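Local coordinates for protein putative platelet activating factor (Streptococcus pneumoniae, PDB 2HSJ) that probably acts as an esterase-type hydrolase of the GDSL-like (SGNH) lipase/acylhydrolase family, although its actual substrate and function remain unknown, at residues 91-96 with 109-114; 105-110 with 154-159; 113-118 with 168-173. One frame throughout, in Å; residues are numbered along the deposited sequence.

Interaction 1 of 3, residues 91-96 with 109-114; sequences LLIGTN and NNLEAI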
loop_
_atom_site.group_PDB
_atom_site.type_symbol
_atom_site.label_atom_id
_atom_site.label_comp_id
_atom_site.label_asym_id
_atom_site.label_seq_id
_atom_site.Cartn_x
_atom_site.Cartn_y
_atom_site.Cartn_z
ATOM N N LEU D 91 -9.613 -0.827 20.041
ATOM C CA LEU D 91 -10.582 -1.751 20.577
ATOM C C LEU D 91 -11.754 -0.973 21.188
ATOM O O LEU D 91 -11.585 -0.202 22.138
ATOM C CB LEU D 91 -9.900 -2.616 21.631
ATOM C CG LEU D 91 -10.774 -3.653 22.284
ATOM C CD1 LEU D 91 -11.439 -4.544 21.243
ATOM C CD2 LEU D 91 -9.891 -4.459 23.263
ATOM N N LEU D 92 -12.954 -1.223 20.651
ATOM C CA LEU D 92 -14.175 -0.601 21.149
ATOM C C LEU D 92 -15.151 -1.731 21.412
ATOM O O LEU D 92 -15.736 -2.323 20.486
ATOM C CB LEU D 92 -14.801 0.408 20.152
ATOM C CG LEU D 92 -16.117 1.036 20.637
ATOM C CD1 LEU D 92 -15.968 1.726 22.030
ATOM C CD2 LEU D 92 -16.569 2.024 19.594
ATOM N N ILE D 93 -15.350 -2.032 22.687
ATOM C CA ILE D 93 -16.201 -3.148 23.051
ATOM C C ILE D 93 -16.635 -2.994 24.485
ATOM O O ILE D 93 -15.936 -2.352 25.282
ATOM C CB ILE D 93 -15.467 -4.513 22.802
ATOM C CG1 ILE D 93 -16.479 -5.681 22.770
ATOM C CG2 ILE D 93 -14.295 -4.700 23.790
ATOM C CD1 ILE D 93 -15.952 -6.893 22.082
ATOM N N GLY D 94 -17.807 -3.566 24.787
ATOM C CA GLY D 94 -18.311 -3.595 26.145
ATOM C C GLY D 94 -19.745 -3.143 26.250
ATOM O O GLY D 94 -20.417 -3.553 27.196
ATOM N N THR D 95 -20.241 -2.324 25.314
ATOM C CA THR D 95 -21.626 -1.833 25.451
ATOM C C THR D 95 -22.617 -2.988 25.463
ATOM O O THR D 95 -23.659 -2.891 26.101
ATOM C CB THR D 95 -22.011 -0.731 24.432
ATOM O OG1 THR D 95 -23.179 -0.024 24.907
ATOM C CG2 THR D 95 -22.272 -1.297 23.031
ATOM N N ASN D 96 -22.275 -4.073 24.769
ATOM C CA ASN D 96 -23.169 -5.220 24.710
ATOM C C ASN D 96 -23.024 -6.107 25.926
ATOM O O ASN D 96 -24.002 -6.755 26.336
ATOM C CB ASN D 96 -23.023 -5.974 23.393
ATOM C CG ASN D 96 -23.394 -5.103 22.210
ATOM O OD1 ASN D 96 -24.287 -4.260 22.304
ATOM N ND2 ASN D 96 -22.664 -5.245 21.112
ATOM N N ASN D 109 -11.777 -9.146 33.089
ATOM C CA ASN D 109 -10.916 -10.324 32.944
ATOM C C ASN D 109 -10.792 -10.724 31.486
ATOM O O ASN D 109 -9.702 -11.071 31.026
ATOM C CB ASN D 109 -11.429 -11.518 33.746
ATOM C CG ASN D 109 -11.153 -11.380 35.225
ATOM O OD1 ASN D 109 -10.363 -10.533 35.644
ATOM N ND2 ASN D 109 -11.816 -12.206 36.026
ATOM N N ASN D 110 -11.903 -10.639 30.745
ATOM C CA ASN D 110 -11.863 -10.923 29.309
ATOM C C ASN D 110 -10.932 -9.955 28.579
ATOM O O ASN D 110 -10.091 -10.375 27.782
ATOM C CB ASN D 110 -13.260 -10.858 28.689
ATOM C CG ASN D 110 -14.146 -12.029 29.090
ATOM O OD1 ASN D 110 -13.662 -13.059 29.551
ATOM N ND2 ASN D 110 -15.440 -11.874 28.894
ATOM N N LEU D 111 -11.059 -8.659 28.883
ATOM C CA LEU D 111 -10.226 -7.652 28.226
ATOM C C LEU D 111 -8.780 -7.842 28.591
ATOM O O LEU D 111 -7.896 -7.702 27.743
ATOM C CB LEU D 111 -10.667 -6.240 28.600
ATOM C CG LEU D 111 -11.938 -5.791 27.918
ATOM C CD1 LEU D 111 -12.529 -4.609 28.623
ATOM C CD2 LEU D 111 -11.651 -5.473 26.416
ATOM N N GLU D 112 -8.520 -8.170 29.866
ATOM C CA GLU D 112 -7.145 -8.388 30.283
ATOM C C GLU D 112 -6.529 -9.562 29.535
ATOM O O GLU D 112 -5.394 -9.482 29.049
ATOM C CB GLU D 112 -7.036 -8.531 31.795
ATOM C CG GLU D 112 -5.585 -8.541 32.214
ATOM C CD GLU D 112 -5.369 -8.240 33.679
ATOM O OE1 GLU D 112 -6.339 -8.352 34.465
ATOM O OE2 GLU D 112 -4.208 -7.892 34.025
ATOM N N ALA D 113 -7.299 -10.636 29.359
ATOM C CA ALA D 113 -6.797 -11.772 28.582
ATOM C C ALA D 113 -6.521 -11.429 27.097
ATOM O O ALA D 113 -5.569 -11.934 26.496
ATOM C CB ALA D 113 -7.790 -12.916 28.662
ATOM N N ILE D 114 -7.378 -10.606 26.513
ATOM C CA ILE D 114 -7.161 -10.137 25.120
ATOM C C ILE D 114 -5.813 -9.375 25.032
ATOM O O ILE D 114 -4.968 -9.653 24.181
ATOM C CB ILE D 114 -8.329 -9.268 24.634
ATOM C CG1 ILE D 114 -9.596 -10.113 24.465
ATOM C CG2 ILE D 114 -7.955 -8.570 23.317
ATOM C CD1 ILE D 114 -10.902 -9.350 24.526
#
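I93, just past the end of strand 88-92, faces L111 of helix 104-121 with 9.1 Å between their CA atoms, the shortest CA separation between 91-96 and 109-114, so the contact depends on side chains that bridge the gap. Its focus is one methyl. L111 CD2 lies 3.8 Å from L91 CD2 and equally 3.8 Å from I93 CG2, and the directions to these two methyls diverge by about 72° as seen from L111 CD2. The three methyls therefore form a compact triangle, closed by L91 CD2 and I93 CG2 at 4.4 Å. The two leucine branches meet at a slant, whereas L111 and I93 run past one another in opposite senses. The CB of L111 does not aim at 91-96, yet with CG set beside the backbone N (chi1 -75°) and chi2 extended, the branch carries CD2 to L91 and I93. L73 of helix 70-75 touches L91 and I93, and Y160 and L163 of helix 150-164 touch L111, placing the contact in the layer between the parallel sheet and its covering helices. G94, the N-cap of helix 95-99, opens G94-T95-N96-D97, which reads as the GxND block of SGNH hydrolases, whose asparagine usually contributes to the oxyanion hole. All three residues that meet are buried and meet through carbon alone, which implies that close methyl fit, without directional bonds, joins helix 104-121 to the strand end preceding that probable motif.

Interaction 2 of 3, residues 105-110 with 154-159; sequences NEALNN and QNWNQA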
loop_
_atom_site.group_PDB
_atom_site.type_symbol
_atom_site.label_atom_id
_atom_site.label_comp_id
_atom_site.label_asym_id
_atom_site.label_seq_id
_atom_site.Cartn_x
_atom_site.Cartn_y
_atom_site.Cartn_z
ATOM N N ASN D 105 -16.446 -7.400 36.386
ATOM C CA ASN D 105 -15.219 -8.161 36.599
ATOM C C ASN D 105 -14.984 -9.257 35.559
ATOM O O ASN D 105 -13.837 -9.552 35.224
ATOM C CB ASN D 105 -15.216 -8.804 37.986
ATOM C CG ASN D 105 -14.963 -7.806 39.107
ATOM O OD1 ASN D 105 -14.454 -6.704 38.888
ATOM N ND2 ASN D 105 -15.308 -8.202 40.329
ATOM N N GLU D 106 -16.060 -9.870 35.059
ATOM C CA GLU D 106 -15.917 -10.834 33.981
ATOM C C GLU D 106 -15.487 -10.141 32.674
ATOM O O GLU D 106 -14.565 -10.598 32.008
ATOM C CB GLU D 106 -17.212 -11.626 33.789
ATOM C CG GLU D 106 -17.186 -12.665 32.662
ATOM C CD GLU D 106 -18.490 -13.466 32.604
ATOM O OE1 GLU D 106 -18.996 -13.881 33.670
ATOM O OE2 GLU D 106 -19.010 -13.677 31.497
ATOM N N ALA D 107 -16.141 -9.035 32.321
ATOM C CA ALA D 107 -15.716 -8.270 31.138
ATOM C C ALA D 107 -14.248 -7.819 31.235
ATOM O O ALA D 107 -13.494 -7.900 30.257
ATOM C CB ALA D 107 -16.620 -7.070 30.909
ATOM N N LEU D 108 -13.858 -7.307 32.403
ATOM C CA LEU D 108 -12.484 -6.869 32.619
ATOM C C LEU D 108 -11.497 -8.012 32.446
ATOM O O LEU D 108 -10.509 -7.869 31.718
ATOM C CB LEU D 108 -12.319 -6.244 34.011
ATOM C CG LEU D 108 -13.020 -4.906 34.245
ATOM C CD1 LEU D 108 -12.871 -4.508 35.718
ATOM C CD2 LEU D 108 -12.522 -3.812 33.294
ATOM N N ASN D 109 -11.777 -9.146 33.089
ATOM C CA ASN D 109 -10.916 -10.324 32.944
ATOM C C ASN D 109 -10.792 -10.724 31.486
ATOM O O ASN D 109 -9.702 -11.071 31.026
ATOM C CB ASN D 109 -11.429 -11.518 33.746
ATOM C CG ASN D 109 -11.153 -11.380 35.225
ATOM O OD1 ASN D 109 -10.363 -10.533 35.644
ATOM N ND2 ASN D 109 -11.816 -12.206 36.026
ATOM N N ASN D 110 -11.903 -10.639 30.745
ATOM C CA ASN D 110 -11.863 -10.923 29.309
ATOM C C ASN D 110 -10.932 -9.955 28.579
ATOM O O ASN D 110 -10.091 -10.375 27.782
ATOM C CB ASN D 110 -13.260 -10.858 28.689
ATOM C CG ASN D 110 -14.146 -12.029 29.090
ATOM O OD1 ASN D 110 -13.662 -13.059 29.551
ATOM N ND2 ASN D 110 -15.440 -11.874 28.894
ATOM N N GLN D 154 -20.007 5.019 32.442
ATOM C CA GLN D 154 -18.928 5.760 33.115
ATOM C C GLN D 154 -18.185 4.911 34.169
ATOM O O GLN D 154 -16.972 5.004 34.275
ATOM C CB GLN D 154 -19.467 7.055 33.718
ATOM C CG GLN D 154 -19.721 8.102 32.657
ATOM C CD GLN D 154 -20.299 9.396 33.210
ATOM O OE1 GLN D 154 -21.431 9.429 33.708
ATOM N NE2 GLN D 154 -19.534 10.477 33.101
ATOM N N ASN D 155 -18.906 4.075 34.918
ATOM C CA ASN D 155 -18.256 3.159 35.869
ATOM C C ASN D 155 -17.371 2.123 35.167
ATOM O O ASN D 155 -16.257 1.824 35.619
ATOM C CB ASN D 155 -19.288 2.481 36.774
ATOM C CG ASN D 155 -19.905 3.452 37.759
ATOM O OD1 ASN D 155 -19.306 4.478 38.088
ATOM N ND2 ASN D 155 -21.103 3.136 38.244
ATOM N N TRP D 156 -17.850 1.582 34.050
ATOM C CA TRP D 156 -17.023 0.661 33.289
ATOM C C TRP D 156 -15.800 1.366 32.744
ATOM O O TRP D 156 -14.710 0.800 32.765
ATOM C CB TRP D 156 -17.819 -0.001 32.173
ATOM C CG TRP D 156 -18.698 -1.096 32.723
ATOM C CD1 TRP D 156 -19.505 -1.036 33.851
ATOM C CD2 TRP D 156 -18.860 -2.415 32.184
ATOM N NE1 TRP D 156 -20.152 -2.245 34.028
ATOM C CE2 TRP D 156 -19.793 -3.099 33.017
ATOM C CE3 TRP D 156 -18.338 -3.081 31.062
ATOM C CZ2 TRP D 156 -20.180 -4.424 32.775
ATOM C CZ3 TRP D 156 -18.731 -4.393 30.811
ATOM C CH2 TRP D 156 -19.656 -5.050 31.664
ATOM N N ASN D 157 -15.974 2.606 32.292
ATOM C CA ASN D 157 -14.864 3.354 31.711
ATOM C C ASN D 157 -13.777 3.636 32.724
ATOM O O ASN D 157 -12.589 3.656 32.373
ATOM C CB ASN D 157 -15.359 4.620 31.015
ATOM C CG ASN D 157 -16.074 4.298 29.709
ATOM O OD1 ASN D 157 -15.861 3.221 29.144
ATOM N ND2 ASN D 157 -16.884 5.241 29.209
ATOM N N GLN D 158 -14.168 3.805 33.987
ATOM C CA GLN D 158 -13.181 3.996 35.058
ATOM C C GLN D 158 -12.352 2.728 35.210
ATOM O O GLN D 158 -11.122 2.794 35.356
ATOM C CB GLN D 158 -13.854 4.400 36.386
ATOM C CG GLN D 158 -12.911 5.004 37.415
ATOM C CD GLN D 158 -13.662 5.721 38.537
ATOM O OE1 GLN D 158 -14.831 6.111 38.371
ATOM N NE2 GLN D 158 -13.003 5.888 39.682
ATOM N N ALA D 159 -13.026 1.574 35.156
ATOM C CA ALA D 159 -12.345 0.277 35.189
ATOM C C ALA D 159 -11.415 0.032 33.974
ATOM O O ALA D 159 -10.310 -0.473 34.130
ATOM C CB ALA D 159 -13.347 -0.845 35.350
#
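Two helices of the layer covering one face of the parallel sheet meet where A107 and L108 of helix 104-121 touch W156 and A159 of helix 150-164. The CA atoms of L108 and A159 are 7.6 Å apart, close enough for an alanine methyl on one helix to meet a large side chain from the other. Two separate pairings result. In the first, A107 CB sits 3.4 Å from W156 CZ3 and 3.7 Å from W156 CH2, approaching the six-membered part of the indole obliquely; the first separation is short for two carbons and marks a tight spot. The indole crosses the gap because CG is turned away from the carbonyl carbon (chi1 -77°), which carries the far end of the ring system toward 105-110 even though the CB bond itself does not aim that way. In the second pairing the larger residue belongs to the other helix: L108 sets its end against the A159 methyl. It is modelled in two conformers, and the fit of both its methyls, CD1 and CD2 each 3.7 Å from A159 CB, holds for one of them and is less certain. Each helix thus supplies one alanine and one bulky side chain, and the 161 Å² buried in total comes almost entirely from these four residues. All the contacts are apolar. Beyond the pair, D97 of helix 95-99 touches both A107 and W156, and I98 adds to the cover of the indole. T70 of helix 70-75 also touches A107, while N157 OD1 accepts a hydrogen bond from I132 N, tying helix 150-164 to the loop after strand 126-130.

Interaction 3 of 3, residues 113-118 with 168-173; sequences AIIQSV and MQVEFV. With MG (magnesium ion), chain P.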
loop_
_atom_site.group_PDB
_atom_site.type_symbol
_atom_site.label_atom_id
_atom_site.label_comp_id
_atom_site.label_asym_id
_atom_site.label_seq_id
_atom_site.Cartn_x
_atom_site.Cartn_y
_atom_site.Cartn_z
ATOM N N ALA D 113 -7.299 -10.636 29.359
ATOM C CA ALA D 113 -6.797 -11.772 28.582
ATOM C C ALA D 113 -6.521 -11.429 27.097
ATOM O O ALA D 113 -5.569 -11.934 26.496
ATOM C CB ALA D 113 -7.790 -12.916 28.662
ATOM N N ILE D 114 -7.378 -10.606 26.513
ATOM C CA ILE D 114 -7.161 -10.137 25.120
ATOM C C ILE D 114 -5.813 -9.375 25.032
ATOM O O ILE D 114 -4.968 -9.653 24.181
ATOM C CB ILE D 114 -8.329 -9.268 24.634
ATOM C CG1 ILE D 114 -9.596 -10.113 24.465
ATOM C CG2 ILE D 114 -7.955 -8.570 23.317
ATOM C CD1 ILE D 114 -10.902 -9.350 24.526
ATOM N N ILE D 115 -5.616 -8.425 25.944
ATOM C CA ILE D 115 -4.384 -7.646 25.974
ATOM C C ILE D 115 -3.179 -8.568 26.072
ATOM O O ILE D 115 -2.193 -8.437 25.328
ATOM C CB ILE D 115 -4.393 -6.643 27.161
ATOM C CG1 ILE D 115 -5.412 -5.543 26.896
ATOM C CG2 ILE D 115 -3.012 -6.042 27.364
ATOM C CD1 ILE D 115 -5.787 -4.770 28.150
ATOM N N GLN D 116 -3.243 -9.520 27.004
ATOM C CA GLN D 116 -2.129 -10.445 27.166
ATOM C C GLN D 116 -1.903 -11.350 25.941
ATOM O O GLN D 116 -0.767 -11.663 25.594
ATOM C CB GLN D 116 -2.328 -11.294 28.404
ATOM C CG GLN D 116 -2.329 -10.478 29.666
ATOM C CD GLN D 116 -2.728 -11.303 30.873
ATOM O OE1 GLN D 116 -3.258 -12.407 30.745
ATOM N NE2 GLN D 116 -2.486 -10.769 32.045
ATOM N N SER D 117 -2.982 -11.761 25.275
ATOM C CA SER D 117 -2.822 -12.603 24.102
ATOM C C SER D 117 -2.177 -11.815 22.943
ATOM O O SER D 117 -1.271 -12.305 22.254
ATOM C CB SER D 117 -4.176 -13.168 23.722
ATOM O OG SER D 117 -4.050 -14.112 22.672
ATOM N N VAL D 118 -2.618 -10.579 22.763
ATOM C CA VAL D 118 -2.019 -9.715 21.748
ATOM C C VAL D 118 -0.533 -9.473 22.023
ATOM O O VAL D 118 0.276 -9.483 21.080
ATOM C CB VAL D 118 -2.781 -8.379 21.646
ATOM C CG1 VAL D 118 -2.035 -7.379 20.725
ATOM C CG2 VAL D 118 -4.214 -8.617 21.160
HETATM N N MSE D 168 2.093 -1.052 29.650
HETATM C CA MSE D 168 2.699 0.072 28.938
HETATM C C MSE D 168 2.168 0.211 27.502
HETATM O O MSE D 168 2.106 1.320 26.961
HETATM C CB MSE D 168 4.225 -0.060 28.874
HETATM C CG MSE D 168 4.913 0.143 30.218
HETATM SE SE MSE D 168 4.518 1.874 31.121
HETATM C CE MSE D 168 5.111 3.127 29.710
ATOM N N GLN D 169 1.808 -0.913 26.891
ATOM C CA GLN D 169 1.391 -0.845 25.485
ATOM C C GLN D 169 -0.081 -0.480 25.289
ATOM O O GLN D 169 -0.533 -0.323 24.134
ATOM C CB GLN D 169 1.719 -2.149 24.781
ATOM C CG GLN D 169 0.840 -3.288 25.197
ATOM C CD GLN D 169 1.291 -4.044 26.474
ATOM O OE1 GLN D 169 2.061 -3.548 27.333
ATOM N NE2 GLN D 169 0.788 -5.268 26.597
ATOM N N VAL D 170 -0.821 -0.350 26.395
ATOM C CA VAL D 170 -2.247 -0.011 26.337
ATOM C C VAL D 170 -2.468 1.434 26.757
ATOM O O VAL D 170 -2.010 1.856 27.835
ATOM C CB VAL D 170 -3.086 -0.950 27.224
ATOM C CG1 VAL D 170 -4.580 -0.664 27.026
ATOM C CG2 VAL D 170 -2.789 -2.395 26.870
ATOM N N GLU D 171 -3.194 2.181 25.912
ATOM C CA GLU D 171 -3.584 3.551 26.248
ATOM C C GLU D 171 -5.092 3.598 26.244
ATOM O O GLU D 171 -5.723 3.200 25.267
ATOM C CB GLU D 171 -3.021 4.571 25.242
ATOM C CG GLU D 171 -3.333 6.001 25.673
ATOM C CD GLU D 171 -2.794 7.034 24.711
ATOM O OE1 GLU D 171 -2.509 6.687 23.547
ATOM O OE2 GLU D 171 -2.649 8.189 25.128
ATOM N N PHE D 172 -5.675 4.076 27.337
ATOM C CA PHE D 172 -7.098 4.368 27.366
ATOM C C PHE D 172 -7.378 5.627 26.549
ATOM O O PHE D 172 -6.669 6.635 26.667
ATOM C CB PHE D 172 -7.531 4.588 28.807
ATOM C CG PHE D 172 -8.990 4.872 28.953
ATOM C CD1 PHE D 172 -9.949 3.897 28.703
ATOM C CD2 PHE D 172 -9.385 6.135 29.384
ATOM C CE1 PHE D 172 -11.313 4.210 28.865
ATOM C CE2 PHE D 172 -10.719 6.450 29.533
ATOM C CZ PHE D 172 -11.678 5.483 29.297
ATOM N N VAL D 173 -8.425 5.558 25.726
ATOM C CA VAL D 173 -8.761 6.651 24.822
ATOM C C VAL D 173 -10.117 7.221 25.246
ATOM O O VAL D 173 -11.146 6.637 24.969
ATOM C CB VAL D 173 -8.771 6.210 23.316
ATOM C CG1 VAL D 173 -9.067 7.412 22.413
ATOM C CG2 VAL D 173 -7.437 5.541 22.914
HETATM MG MG MG P . -0.931 1.890 29.819
HETATM O O HOH W 1 -0.736 -6.089 24.375
HETATM O O HOH W 2 0.934 3.198 28.612
#
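I115 on helix 104-121 and V170 at the start of strand 170-173 reach toward each other tip to tip, I115 CG2 lying 3.7 Å from V170 CG2. The CA atoms of this pair are 7.9 Å apart, the shortest CA separation between the two segments. The V170 methyl is met by more than one branch, since I115 CD1 also lies 4.0 Å from V170 CG2. That reach follows from the isoleucine rotamer: with CG2 anti to the backbone N (CG1 at chi1 -70°), both arms project at the strand. Q169 adds a mixed contact: its chain, already directed at the helix, bends at chi2 (-85°) and ends with NE2 nearest I115. Q169 NE2 lies 4.0 Å from I115 CG2, a van der Waals contact, and donates to a water at 2.8 Å from NE2. The same water donates to I115 O, 2.9 Å away, so a bridge between helix carbonyl and side-chain amide runs alongside the methyl contact.

One shell further out, the backbone of V170 is engaged by a magnesium ion, with V170 O to the metal at 2.3 Å. A second water, at 2.6 Å from the metal a long and weaker ligand, also donates to M168 O (a selenomethionine). The carbonyls of A164 and Y167 are further ligands, so the protein ligands are all main-chain oxygens and the ion links the end of helix 150-164, the following turn and the strand. I115 also packs on L163 of helix 150-164. Strand 170-173, outermost on this side of the sheet within the chain, is hydrogen-bonded along its backbone to strand 126-130, whose I127 is covered by I115 and V118 of helix 104-121.

How the interactions relate
Helix 104-121 is common to all three contacts: interaction 2 uses its early turns, interaction 1 its middle and interaction 3 the turns after that. Interactions 1 and 2 have centres about 8 Å apart and touch directly, with G94 O 4.1 Å from W156 CZ3, so the indole of interaction 2 adjoins G94, the first residue of the probable GxND block. Interactions 1 and 3, about 10 Å between centres, reach the same sheet at a central and an outermost strand. Interactions 2 and 3 meet where N157 O lies 3.7 Å from F172 CZ. The magnesium ion belongs to interaction 3; the side chains of L111 and L108 each lie about 13 Å from a bound magnesium ion.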